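Local coordinates for protein predicted protease of the collagenase family (Methanopyrus kandleri, PDB 5D88) that probably acts as a peptidase of the U32 family and binds zinc between the two subunits of a TIM-barrel dimer, at residues A[77-82]-A[114-119]; A[84-89]-A[120-125]; A[188-193]-A[235-240]; A[195-200]-A[229-234]. One frame throughout, in Å; residues are numbered along the deposited sequence.

Contact 1. Residues A[77-82]-A[114-119]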
loop_
_atom_site.group_PDB
_atom_site.type_symbol
_atom_site.label_atom_id
_atom_site.label_comp_id
_atom_site.label_asym_id
_atom_site.label_seq_id
_atom_site.Cartn_x
_atom_site.Cartn_y
_atom_site.Cartn_z
ATOM N N GLY A 77 -17.844 -13.968 28.084
ATOM C CA GLY A 77 -18.067 -14.990 27.079
ATOM C C GLY A 77 -17.895 -14.538 25.646
ATOM O O GLY A 77 -18.375 -15.214 24.730
ATOM N N LEU A 78 -17.234 -13.404 25.425
ATOM C CA LEU A 78 -16.950 -12.935 24.082
ATOM C C LEU A 78 -15.693 -13.603 23.544
ATOM O O LEU A 78 -14.701 -13.752 24.259
ATOM C CB LEU A 78 -16.771 -11.415 24.089
ATOM C CG LEU A 78 -18.045 -10.611 24.364
ATOM C CD1 LEU A 78 -17.736 -9.189 24.819
ATOM C CD2 LEU A 78 -18.905 -10.581 23.116
ATOM N N SER A 79 -15.739 -14.011 22.279
ATOM C CA SER A 79 -14.510 -14.348 21.572
ATOM C C SER A 79 -13.694 -13.078 21.350
ATOM O O SER A 79 -14.224 -11.963 21.362
ATOM C CB SER A 79 -14.814 -15.033 20.236
ATOM O OG SER A 79 -15.528 -16.234 20.451
ATOM N N VAL A 80 -12.388 -13.253 21.167
ATOM C CA VAL A 80 -11.450 -12.136 21.087
ATOM C C VAL A 80 -10.514 -12.330 19.909
ATOM O O VAL A 80 -9.822 -13.352 19.814
ATOM C CB VAL A 80 -10.631 -11.983 22.383
ATOM C CG1 VAL A 80 -9.604 -10.873 22.239
ATOM C CG2 VAL A 80 -11.567 -11.729 23.568
ATOM N N GLN A 81 -10.431 -11.322 19.052
ATOM C CA GLN A 81 -9.414 -11.297 18.017
ATOM C C GLN A 81 -8.533 -10.070 18.188
ATOM O O GLN A 81 -9.008 -8.979 18.514
ATOM C CB GLN A 81 -10.037 -11.321 16.624
ATOM C CG GLN A 81 -10.746 -12.632 16.333
ATOM C CD GLN A 81 -11.481 -12.664 15.005
ATOM O OE1 GLN A 81 -11.722 -11.636 14.373
ATOM N NE2 GLN A 81 -11.864 -13.863 14.587
ATOM N N ALA A 82 -7.237 -10.286 18.020
ATOM C CA ALA A 82 -6.259 -9.213 18.004
ATOM C C ALA A 82 -6.223 -8.592 16.619
ATOM O O ALA A 82 -6.117 -9.304 15.617
ATOM C CB ALA A 82 -4.872 -9.762 18.357
ATOM N N GLU A 114 -3.889 -15.129 24.748
ATOM C CA GLU A 114 -4.781 -16.236 24.411
ATOM C C GLU A 114 -5.979 -15.763 23.595
ATOM O O GLU A 114 -7.131 -16.102 23.884
ATOM C CB GLU A 114 -5.241 -16.973 25.666
ATOM C CG GLU A 114 -4.116 -17.653 26.413
ATOM C CD GLU A 114 -4.602 -18.362 27.649
ATOM O OE1 GLU A 114 -5.402 -19.306 27.517
ATOM O OE2 GLU A 114 -4.190 -17.961 28.753
ATOM N N VAL A 115 -5.697 -14.988 22.543
ATOM C CA VAL A 115 -6.763 -14.612 21.629
ATOM C C VAL A 115 -7.203 -15.826 20.815
ATOM O O VAL A 115 -6.498 -16.840 20.692
ATOM C CB VAL A 115 -6.359 -13.447 20.708
ATOM C CG1 VAL A 115 -5.960 -12.229 21.529
ATOM C CG2 VAL A 115 -5.239 -13.842 19.728
ATOM N N ASP A 116 -8.421 -15.728 20.290
ATOM C CA ASP A 116 -8.998 -16.758 19.439
ATOM C C ASP A 116 -8.589 -16.621 17.980
ATOM O O ASP A 116 -8.629 -17.615 17.238
ATOM C CB ASP A 116 -10.519 -16.707 19.543
ATOM C CG ASP A 116 -11.005 -16.922 20.969
ATOM O OD1 ASP A 116 -10.826 -18.047 21.476
ATOM O OD2 ASP A 116 -11.552 -15.973 21.583
ATOM N N GLY A 117 -8.230 -15.419 17.554
ATOM C CA GLY A 117 -7.844 -15.179 16.180
ATOM C C GLY A 117 -7.083 -13.878 16.071
ATOM O O GLY A 117 -6.964 -13.107 17.032
ATOM N N VAL A 118 -6.577 -13.638 14.865
ATOM C CA VAL A 118 -5.757 -12.466 14.574
ATOM C C VAL A 118 -6.184 -11.911 13.227
ATOM O O VAL A 118 -6.344 -12.667 12.257
ATOM C CB VAL A 118 -4.241 -12.770 14.565
ATOM C CG1 VAL A 118 -3.468 -11.469 14.599
ATOM C CG2 VAL A 118 -3.834 -13.641 15.735
ATOM N N VAL A 119 -6.381 -10.594 13.178
ATOM C CA VAL A 119 -6.765 -9.872 11.976
ATOM C C VAL A 119 -5.518 -9.183 11.449
ATOM O O VAL A 119 -4.979 -8.280 12.094
ATOM C CB VAL A 119 -7.885 -8.857 12.259
ATOM C CG1 VAL A 119 -8.323 -8.175 10.968
ATOM C CG2 VAL A 119 -9.090 -9.527 12.966
#
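Strands 79-83 and 117-120 are parallel neighbours in the TIM barrel, joined through helix 98-113 as a beta-alpha-beta unit. Two bridges set the register, Gln-81 with Gly-117 and Ala-82 with Val-118. Ala-82 N donates to Gly-117 O at 3.0 Å, from above the carbonyl plane, and Ala-82 O receives Val-119 N at 2.8 Å, almost straight at 173°. At the N-terminal ends of the strands a side chain takes over from the backbone ladder: the Asp-116 carboxylate accepts Val-80 N at OD2 (2.9 Å) through its anti lone pair, while Asp-116 N returns a bond to Val-80 O (2.8 Å). CG of Asp-116 lies anti to its own carbonyl carbon (chi1 -59°), which brings OD2 over the start of strand 79-83. An alanine here would take away the acceptor of Val-80 N and would probably loosen this end of the strand pair. On one face, Val-115 CG1 meets Val-80 CG1 and Ala-82 CB, with Leu-109 of helix 98-113 packed on Val-115 and Ala-82. On the other, Gln-81 crosses side-chainless Gly-117; its OE1, hydrogen-bonded to Arg-187, lies 3.7 Å from Val-119 CG2.

Contact 2. Residues A[84-89]-A[120-125]. With ZN (zinc ion), chain B.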
loop_
_atom_site.group_PDB
_atom_site.type_symbol
_atom_site.label_atom_id
_atom_site.label_comp_id
_atom_site.label_asym_id
_atom_site.label_seq_id
_atom_site.Cartn_x
_atom_site.Cartn_y
_atom_site.Cartn_z
ATOM N N MET A 84 -3.936 -6.685 14.271
ATOM C CA MET A 84 -2.504 -6.465 14.038
ATOM C C MET A 84 -2.325 -6.361 12.526
ATOM O O MET A 84 -1.613 -7.134 11.896
ATOM C CB MET A 84 -1.655 -7.596 14.623
ATOM C CG MET A 84 -0.183 -7.253 14.674
ATOM S SD MET A 84 0.768 -8.541 15.478
ATOM C CE MET A 84 0.499 -9.825 14.310
ATOM N N ASP A 85 -3.012 -5.389 11.918
ATOM C CA ASP A 85 -3.178 -5.374 10.471
ATOM C C ASP A 85 -2.305 -4.339 9.783
ATOM O O ASP A 85 -2.681 -3.820 8.735
ATOM C CB ASP A 85 -4.642 -5.186 10.084
ATOM C CG ASP A 85 -5.211 -3.833 10.459
ATOM O OD1 ASP A 85 -4.617 -3.088 11.234
ATOM O OD2 ASP A 85 -6.300 -3.522 9.954
ATOM N N PHE A 86 -1.117 -4.089 10.318
ATOM C CA PHE A 86 -0.149 -3.253 9.631
ATOM C C PHE A 86 0.020 -3.666 8.174
ATOM O O PHE A 86 0.015 -4.856 7.835
ATOM C CB PHE A 86 1.214 -3.285 10.341
ATOM C CG PHE A 86 1.855 -4.638 10.423
ATOM C CD1 PHE A 86 2.604 -5.122 9.364
ATOM C CD2 PHE A 86 1.744 -5.398 11.579
ATOM C CE1 PHE A 86 3.221 -6.329 9.445
ATOM C CE2 PHE A 86 2.368 -6.623 11.682
ATOM C CZ PHE A 86 3.105 -7.097 10.609
ATOM N N THR A 87 0.195 -2.663 7.310
ATOM C CA THR A 87 0.441 -2.906 5.899
ATOM C C THR A 87 1.906 -2.783 5.532
ATOM O O THR A 87 2.270 -3.035 4.372
ATOM C CB THR A 87 -0.411 -1.959 5.047
ATOM O OG1 THR A 87 -0.233 -0.596 5.466
ATOM C CG2 THR A 87 -1.878 -2.364 5.166
ATOM N N CYS A 88 2.751 -2.411 6.494
ATOM C CA CYS A 88 4.187 -2.290 6.296
ATOM C C CYS A 88 4.877 -2.487 7.636
ATOM O O CYS A 88 4.432 -1.942 8.647
ATOM C CB CYS A 88 4.576 -0.927 5.707
ATOM S SG CYS A 88 6.306 -0.870 5.177
ATOM N N ALA A 89 5.932 -3.305 7.636
ATOM C CA ALA A 89 6.802 -3.477 8.793
ATOM C C ALA A 89 8.228 -3.031 8.485
ATOM O O ALA A 89 9.179 -3.444 9.168
ATOM C CB ALA A 89 6.772 -4.931 9.253
ATOM N N VAL A 120 -5.049 -9.615 10.277
ATOM C CA VAL A 120 -3.781 -9.165 9.722
ATOM C C VAL A 120 -3.982 -8.782 8.263
ATOM O O VAL A 120 -4.935 -9.202 7.615
ATOM C CB VAL A 120 -2.694 -10.255 9.835
ATOM C CG1 VAL A 120 -2.489 -10.633 11.291
ATOM C CG2 VAL A 120 -3.046 -11.492 9.006
ATOM N N ALA A 121 -3.039 -8.018 7.739
ATOM C CA ALA A 121 -2.980 -7.706 6.320
ATOM C C ALA A 121 -1.799 -8.333 5.598
ATOM O O ALA A 121 -1.919 -8.700 4.433
ATOM C CB ALA A 121 -2.923 -6.201 6.125
ATOM N N ASP A 122 -0.648 -8.421 6.244
ATOM C CA ASP A 122 0.575 -8.800 5.571
ATOM C C ASP A 122 0.500 -10.261 5.154
ATOM O O ASP A 122 0.301 -11.128 6.009
ATOM C CB ASP A 122 1.730 -8.531 6.532
ATOM C CG ASP A 122 3.123 -8.726 5.914
ATOM O OD1 ASP A 122 3.277 -9.362 4.875
ATOM O OD2 ASP A 122 4.095 -8.217 6.520
ATOM N N PRO A 123 0.629 -10.571 3.865
ATOM C CA PRO A 123 0.584 -11.967 3.409
ATOM C C PRO A 123 1.575 -12.883 4.105
ATOM O O PRO A 123 1.326 -14.090 4.281
ATOM C CB PRO A 123 0.927 -11.845 1.918
ATOM C CG PRO A 123 0.713 -10.481 1.540
ATOM C CD PRO A 123 0.814 -9.623 2.752
ATOM N N TYR A 124 2.725 -12.352 4.481
ATOM C CA TYR A 124 3.700 -13.198 5.155
ATOM C C TYR A 124 3.192 -13.618 6.530
ATOM O O TYR A 124 3.399 -14.764 6.952
ATOM C CB TYR A 124 5.023 -12.444 5.238
ATOM C CG TYR A 124 6.164 -13.160 5.890
ATOM C CD1 TYR A 124 6.496 -14.467 5.552
ATOM C CD2 TYR A 124 6.956 -12.507 6.821
ATOM C CE1 TYR A 124 7.589 -15.093 6.139
ATOM C CE2 TYR A 124 8.032 -13.136 7.419
ATOM C CZ TYR A 124 8.342 -14.420 7.068
ATOM O OH TYR A 124 9.414 -15.026 7.663
ATOM N N LEU A 125 2.529 -12.697 7.247
ATOM C CA LEU A 125 1.942 -13.046 8.536
ATOM C C LEU A 125 0.832 -14.071 8.382
ATOM O O LEU A 125 0.673 -14.948 9.236
ATOM C CB LEU A 125 1.394 -11.812 9.240
ATOM C CG LEU A 125 2.331 -11.193 10.244
ATOM C CD1 LEU A 125 3.630 -10.760 9.538
ATOM C CD2 LEU A 125 1.604 -10.049 10.897
HETATM ZN ZN ZN B . 6.844 1.255 5.767
HETATM O O HOH W 1 -0.601 -7.206 9.089
#
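This buried contact is a loop-to-loop packing at the C-terminal ends of two neighbouring barrel strands, where the loop after strand 79-83 runs alongside the turn from strand 117-120 into helix 123-132. No direct hydrogen bond crosses it; one bridging water does the joining, donating to Met-84 O (3.0 Å) and Phe-86 O (2.7 Å) and accepting from Ala-121 N (2.9 Å). The same water sits over the centre of one face of the Phe-86 ring. The phenyl group is placed by a chi1 of 61°, with CG in the crowded position between the backbone N and the carbonyl carbon. From there its CZ meets Leu-125 CD2 tip to tip at 3.3 Å, a tight approach, and Met-84 CE reaches the same methyl at 3.6 Å. Asp-122 OD2 lies at the ring edge, 3.6 Å from CE1 of Phe-86, with carboxylate and ring planes nearly perpendicular. An alanine in place of Phe-86 would remove the ring from the water and from Leu-125, and would probably loosen the loop that leads to Cys-88. Asp-122 is the N-cap of helix 123-132: its OD1 accepts Tyr-124 N and also bonds Tyr-225 of the second subunit, while OD2 bonds His-93. Beyond Phe-86, Cys-88 SG binds zinc at 2.3 Å, and His-209 together with Cys-88 and His-209 of the second subunit completes the site. Helix 98-113 packs against Met-84 and Leu-125, while helix 200-213 borders Phe-86 and Cys-88 and supplies the His-209 ligand.

Contact 3. Residues A[188-193]-A[235-240]. With ACT (acetate ion), chain C.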
loop_
_atom_site.group_PDB
_atom_site.type_symbol
_atom_site.label_atom_id
_atom_site.label_comp_id
_atom_site.label_asym_id
_atom_site.label_seq_id
_atom_site.Cartn_x
_atom_site.Cartn_y
_atom_site.Cartn_z
ATOM N N THR A 188 -17.491 -8.457 6.332
ATOM C CA THR A 188 -17.638 -7.072 5.914
ATOM C C THR A 188 -17.359 -6.158 7.094
ATOM O O THR A 188 -17.792 -6.431 8.219
ATOM C CB THR A 188 -19.049 -6.805 5.371
ATOM O OG1 THR A 188 -19.183 -5.420 5.067
ATOM C CG2 THR A 188 -20.119 -7.196 6.379
ATOM N N ALA A 189 -16.612 -5.092 6.834
ATOM C CA ALA A 189 -16.296 -4.080 7.834
ATOM C C ALA A 189 -17.178 -2.871 7.609
ATOM O O ALA A 189 -17.202 -2.331 6.504
ATOM C CB ALA A 189 -14.830 -3.661 7.745
ATOM N N VAL A 190 -17.884 -2.444 8.658
ATOM C CA VAL A 190 -18.810 -1.311 8.597
ATOM C C VAL A 190 -18.198 -0.117 9.315
ATOM O O VAL A 190 -17.844 -0.208 10.495
ATOM C CB VAL A 190 -20.161 -1.669 9.228
ATOM C CG1 VAL A 190 -21.129 -0.492 9.128
ATOM C CG2 VAL A 190 -20.714 -2.940 8.574
ATOM N N GLY A 191 -18.136 1.013 8.622
ATOM C CA GLY A 191 -17.478 2.181 9.147
ATOM C C GLY A 191 -16.026 2.236 8.779
ATOM O O GLY A 191 -15.251 2.935 9.442
ATOM N N ALA A 192 -15.637 1.497 7.752
ATOM C CA ALA A 192 -14.256 1.374 7.327
ATOM C C ALA A 192 -14.040 2.142 6.034
ATOM O O ALA A 192 -14.971 2.390 5.266
ATOM C CB ALA A 192 -13.888 -0.092 7.130
ATOM N N ILE A 193 -12.792 2.481 5.787
ATOM C CA ILE A 193 -12.393 3.230 4.601
ATOM C C ILE A 193 -12.075 2.250 3.481
ATOM O O ILE A 193 -11.470 1.205 3.710
ATOM C CB ILE A 193 -11.188 4.125 4.925
ATOM C CG1 ILE A 193 -11.570 5.149 5.992
ATOM C CG2 ILE A 193 -10.685 4.862 3.687
ATOM C CD1 ILE A 193 -10.386 5.619 6.731
ATOM N N TRP A 235 -20.493 3.168 4.938
ATOM C CA TRP A 235 -21.432 2.967 6.039
ATOM C C TRP A 235 -22.525 1.981 5.694
ATOM O O TRP A 235 -23.085 1.343 6.594
ATOM C CB TRP A 235 -22.079 4.301 6.440
ATOM C CG TRP A 235 -21.091 5.292 6.950
ATOM C CD1 TRP A 235 -20.647 6.420 6.314
ATOM C CD2 TRP A 235 -20.382 5.228 8.197
ATOM N NE1 TRP A 235 -19.715 7.057 7.093
ATOM C CE2 TRP A 235 -19.536 6.351 8.253
ATOM C CE3 TRP A 235 -20.392 4.331 9.275
ATOM C CZ2 TRP A 235 -18.700 6.606 9.346
ATOM C CZ3 TRP A 235 -19.577 4.595 10.360
ATOM C CH2 TRP A 235 -18.739 5.725 10.384
ATOM N N GLU A 236 -22.835 1.853 4.415
ATOM C CA GLU A 236 -23.899 0.979 3.964
ATOM C C GLU A 236 -23.363 -0.430 3.804
ATOM O O GLU A 236 -22.192 -0.634 3.488
ATOM C CB GLU A 236 -24.453 1.482 2.633
ATOM C CG GLU A 236 -24.925 2.932 2.676
ATOM C CD GLU A 236 -26.342 3.075 3.203
ATOM O OE1 GLU A 236 -27.052 2.050 3.313
ATOM O OE2 GLU A 236 -26.754 4.217 3.505
ATOM N N VAL A 237 -24.229 -1.418 4.016
ATOM C CA VAL A 237 -23.807 -2.800 3.866
ATOM C C VAL A 237 -25.023 -3.654 3.577
ATOM O O VAL A 237 -26.136 -3.336 3.989
ATOM C CB VAL A 237 -23.067 -3.287 5.132
ATOM C CG1 VAL A 237 -23.965 -3.144 6.340
ATOM C CG2 VAL A 237 -22.576 -4.720 4.940
ATOM N N ARG A 238 -24.796 -4.756 2.884
ATOM C CA ARG A 238 -25.798 -5.788 2.660
ATOM C C ARG A 238 -25.332 -7.021 3.432
ATOM O O ARG A 238 -24.538 -7.827 2.939
ATOM C CB ARG A 238 -25.969 -6.038 1.174
ATOM C CG ARG A 238 -26.813 -4.945 0.518
ATOM C CD ARG A 238 -27.025 -5.205 -0.943
ATOM N NE ARG A 238 -27.777 -6.436 -1.135
ATOM C CZ ARG A 238 -27.947 -7.039 -2.306
ATOM N NH1 ARG A 238 -27.402 -6.524 -3.404
ATOM N NH2 ARG A 238 -28.657 -8.160 -2.375
ATOM N N GLU A 239 -25.817 -7.150 4.673
ATOM C CA GLU A 239 -25.255 -8.159 5.567
ATOM C C GLU A 239 -25.522 -9.561 5.069
ATOM O O GLU A 239 -24.742 -10.471 5.358
ATOM C CB GLU A 239 -25.822 -8.017 6.974
ATOM C CG GLU A 239 -25.379 -6.774 7.692
ATOM C CD GLU A 239 -25.753 -6.805 9.153
ATOM O OE1 GLU A 239 -26.354 -7.814 9.600
ATOM O OE2 GLU A 239 -25.434 -5.822 9.857
ATOM N N GLU A 240 -26.615 -9.755 4.330
ATOM C CA GLU A 240 -26.962 -11.080 3.832
ATOM C C GLU A 240 -25.901 -11.635 2.890
ATOM O O GLU A 240 -25.907 -12.842 2.620
ATOM C CB GLU A 240 -28.338 -11.036 3.135
ATOM C CG GLU A 240 -28.395 -10.290 1.789
ATOM C CD GLU A 240 -28.582 -8.779 1.921
ATOM O OE1 GLU A 240 -28.433 -8.223 3.031
ATOM O OE2 GLU A 240 -28.876 -8.138 0.894
HETATM C C ACT C . -10.048 2.312 8.356
HETATM O O ACT C . -10.612 1.696 7.420
HETATM O OXT ACT C . -8.796 2.303 8.351
HETATM C CH3 ACT C . -10.835 3.048 9.406
#
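An indole resting against a glycine backbone is the striking feature here: Trp-235 CZ3 comes to 3.4 Å from Gly-191 CA, although the CB of the tryptophan points away from segment 188-193. With CG anti to the carbonyl carbon (chi1 -63°), the ring doubles back to reach it. Gly-191 has a positive phi of 90°, and a side chain there would run into both the indole and the preceding carbonyl oxygen. The rest is van der Waals packing, with no hydrogen bond across the contact. Val-237 turns toward the strand and splits its methyls: CG1 meets Val-190 CG2 at 3.9 Å, the two side chains crossing at about a right angle, while CG2 lies 3.5 Å from Thr-188 OG1, itself weakly hydrogen-bonded to Asn-169, and also touches the threonine methyl. Val-190 CG1, anti to its backbone N, packs instead on the carbonyl oxygen of Trp-235. Further along the second segment, Arg-238 grips Glu-240 side-on, NE (2.9 Å) and NH2 both meeting OE2 in the guanidinium plane. Past the glycine, Ile-193 N gives a nearly straight bond of 2.8 Å to an acetate O; this ion, probably from the crystallisation liquor, is held also by His-141, Arg-204 and Leu-56. The contact lays the connection 235-240, on its way to strand 244-247, along the end of barrel strand 185-190, which pairs with strand 244-247 through Thr-188 and Val-190.

Contact 4. Residues A[195-200]-A[229-234]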
loop_
_atom_site.group_PDB
_atom_site.type_symbol
_atom_site.label_atom_id
_atom_site.label_comp_id
_atom_site.label_asym_id
_atom_site.label_seq_id
_atom_site.Cartn_x
_atom_site.Cartn_y
_atom_site.Cartn_z
ATOM N N PHE A 195 -10.159 1.205 -0.041
ATOM C CA PHE A 195 -8.926 1.477 -0.748
ATOM C C PHE A 195 -9.142 2.352 -1.976
ATOM O O PHE A 195 -8.164 2.888 -2.512
ATOM C CB PHE A 195 -8.271 0.138 -1.133
ATOM C CG PHE A 195 -6.822 0.236 -1.361
ATOM C CD1 PHE A 195 -5.938 0.129 -0.298
ATOM C CD2 PHE A 195 -6.325 0.421 -2.639
ATOM C CE1 PHE A 195 -4.581 0.190 -0.493
ATOM C CE2 PHE A 195 -4.955 0.515 -2.849
ATOM C CZ PHE A 195 -4.081 0.399 -1.765
ATOM N N ARG A 196 -10.402 2.536 -2.417
ATOM C CA ARG A 196 -10.706 3.509 -3.454
ATOM C C ARG A 196 -10.432 4.938 -3.009
ATOM O O ARG A 196 -10.338 5.827 -3.863
ATOM C CB ARG A 196 -12.165 3.365 -3.881
ATOM C CG ARG A 196 -12.393 2.090 -4.669
ATOM C CD ARG A 196 -13.777 1.950 -5.170
ATOM N NE ARG A 196 -13.903 0.649 -5.828
ATOM C CZ ARG A 196 -15.028 0.160 -6.350
ATOM N NH1 ARG A 196 -16.163 0.852 -6.299
ATOM N NH2 ARG A 196 -15.013 -1.042 -6.919
ATOM N N ASP A 197 -10.327 5.172 -1.702
ATOM C CA ASP A 197 -9.937 6.470 -1.177
ATOM C C ASP A 197 -8.568 6.843 -1.740
ATOM O O ASP A 197 -7.636 6.032 -1.699
ATOM C CB ASP A 197 -9.910 6.405 0.365
ATOM C CG ASP A 197 -9.457 7.686 1.032
ATOM O OD1 ASP A 197 -8.256 7.992 1.010
ATOM O OD2 ASP A 197 -10.311 8.369 1.640
ATOM N N PRO A 198 -8.386 8.061 -2.217
ATOM C CA PRO A 198 -7.141 8.360 -2.950
ATOM C C PRO A 198 -5.841 8.199 -2.149
ATOM O O PRO A 198 -4.802 7.894 -2.740
ATOM C CB PRO A 198 -7.348 9.815 -3.383
ATOM C CG PRO A 198 -8.360 10.379 -2.372
ATOM C CD PRO A 198 -9.305 9.219 -2.172
ATOM N N VAL A 199 -5.838 8.407 -0.836
ATOM C CA VAL A 199 -4.587 8.419 -0.083
ATOM C C VAL A 199 -4.578 7.410 1.062
ATOM O O VAL A 199 -3.582 7.326 1.784
ATOM C CB VAL A 199 -4.241 9.834 0.423
ATOM C CG1 VAL A 199 -4.351 10.852 -0.705
ATOM C CG2 VAL A 199 -5.084 10.229 1.535
ATOM N N ALA A 200 -5.628 6.591 1.211
ATOM C CA ALA A 200 -5.709 5.694 2.363
ATOM C C ALA A 200 -4.507 4.758 2.445
ATOM O O ALA A 200 -4.011 4.490 3.540
ATOM C CB ALA A 200 -7.013 4.896 2.318
ATOM N N ARG A 229 -8.154 15.254 2.184
ATOM C CA ARG A 229 -9.442 14.907 1.592
ATOM C C ARG A 229 -10.430 14.502 2.674
ATOM O O ARG A 229 -10.077 14.337 3.844
ATOM C CB ARG A 229 -9.303 13.769 0.561
ATOM C CG ARG A 229 -9.320 12.349 1.138
ATOM C CD ARG A 229 -8.189 12.093 2.055
ATOM N NE ARG A 229 -8.043 10.664 2.387
ATOM C CZ ARG A 229 -7.350 10.198 3.427
ATOM N NH1 ARG A 229 -6.768 11.030 4.288
ATOM N NH2 ARG A 229 -7.258 8.904 3.626
ATOM N N GLU A 230 -11.679 14.324 2.240
ATOM C CA GLU A 230 -12.726 13.681 3.024
ATOM C C GLU A 230 -12.606 12.180 2.811
ATOM O O GLU A 230 -12.757 11.693 1.684
ATOM C CB GLU A 230 -14.114 14.178 2.597
ATOM C CG GLU A 230 -15.296 13.641 3.419
ATOM C CD GLU A 230 -15.324 14.159 4.871
ATOM O OE1 GLU A 230 -14.673 15.188 5.166
ATOM O OE2 GLU A 230 -16.005 13.532 5.720
ATOM N N ARG A 231 -12.289 11.455 3.877
ATOM C CA ARG A 231 -12.049 10.028 3.743
ATOM C C ARG A 231 -13.281 9.300 3.209
ATOM O O ARG A 231 -14.417 9.607 3.570
ATOM C CB ARG A 231 -11.620 9.451 5.093
ATOM C CG ARG A 231 -10.231 9.930 5.521
ATOM C CD ARG A 231 -9.644 9.104 6.659
ATOM N NE ARG A 231 -8.401 9.700 7.141
ATOM C CZ ARG A 231 -8.378 10.752 7.939
ATOM N NH1 ARG A 231 -9.522 11.266 8.363
ATOM N NH2 ARG A 231 -7.236 11.290 8.313
ATOM N N VAL A 232 -13.054 8.298 2.359
ATOM C CA VAL A 232 -14.161 7.563 1.734
ATOM C C VAL A 232 -14.515 6.417 2.673
ATOM O O VAL A 232 -14.032 5.276 2.526
ATOM C CB VAL A 232 -13.817 7.090 0.323
ATOM C CG1 VAL A 232 -15.046 6.459 -0.352
ATOM C CG2 VAL A 232 -13.298 8.290 -0.522
ATOM N N VAL A 233 -15.388 6.717 3.651
ATOM C CA VAL A 233 -15.877 5.718 4.597
ATOM C C VAL A 233 -17.130 5.076 4.017
ATOM O O VAL A 233 -17.984 5.758 3.441
ATOM C CB VAL A 233 -16.183 6.343 5.978
ATOM C CG1 VAL A 233 -16.608 5.265 6.952
ATOM C CG2 VAL A 233 -14.990 7.122 6.527
ATOM N N VAL A 234 -17.257 3.766 4.176
ATOM C CA VAL A 234 -18.419 3.036 3.696
ATOM C C VAL A 234 -19.262 2.652 4.903
ATOM O O VAL A 234 -18.805 1.897 5.773
ATOM C CB VAL A 234 -18.023 1.801 2.876
ATOM C CG1 VAL A 234 -19.259 1.115 2.337
ATOM C CG2 VAL A 234 -17.099 2.204 1.741
#
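An Asx turn just before helix 200-213 is the centre of this contact, which ties that turn to the loop leading into the short strand 233-234. Asp-197 points its carboxylate across, with CG anti to the backbone N (chi1 178°). Its OD1 takes three donors: Val-199 N at 3.1 Å, which closes the Asx turn, and NE (3.0 Å) and NH2 (2.9 Å) of Arg-229. The arginine thus grips side-on, two nitrogens on one oxygen in a salt bridge; the carboxylate and guanidinium planes stand 71° apart. NE approaches along the syn lone pair of OD1, whereas NH2 comes from above the carboxylate plane. So many donors would probably favour the ionised carboxylate. Arg-231 CG lies over one face of the guanidinium, and Glu-203 of helix 200-213 shares the NH2 charge. CG of Pro-198 packs obliquely across CG of Arg-229, and His-153 of the second subunit packs on both residues. Val-232, centre of an inverse gamma turn, sets CG2 3.7 Å from Asp-197 OD2. That oxygen accepts Val-232 N through its anti lone pair, 2.8 Å long with 155° at the hydrogen.

In the fold
From the N terminus, strand 79-83 enters contact 1 and the loop after it enters contact 2; helix 98-113 then returns the chain so that strand 117-120 closes contact 1 and the start of helix 123-132 closes contact 2. These two loops cross, and the contacts touch where Val-119 O meets Met-84 N. Later, strand 185-190 opens contact 3 and the turn before helix 200-213 opens contact 4, which closes first, nested within contact 3; segment 235-240, before strand 244-247, then closes contact 3. The antiparallel pair 192-193 and 233-234 joins them. Contacts 1 and 3 reach the same barrel sheet, while contacts 2 and 4 both touch the second subunit.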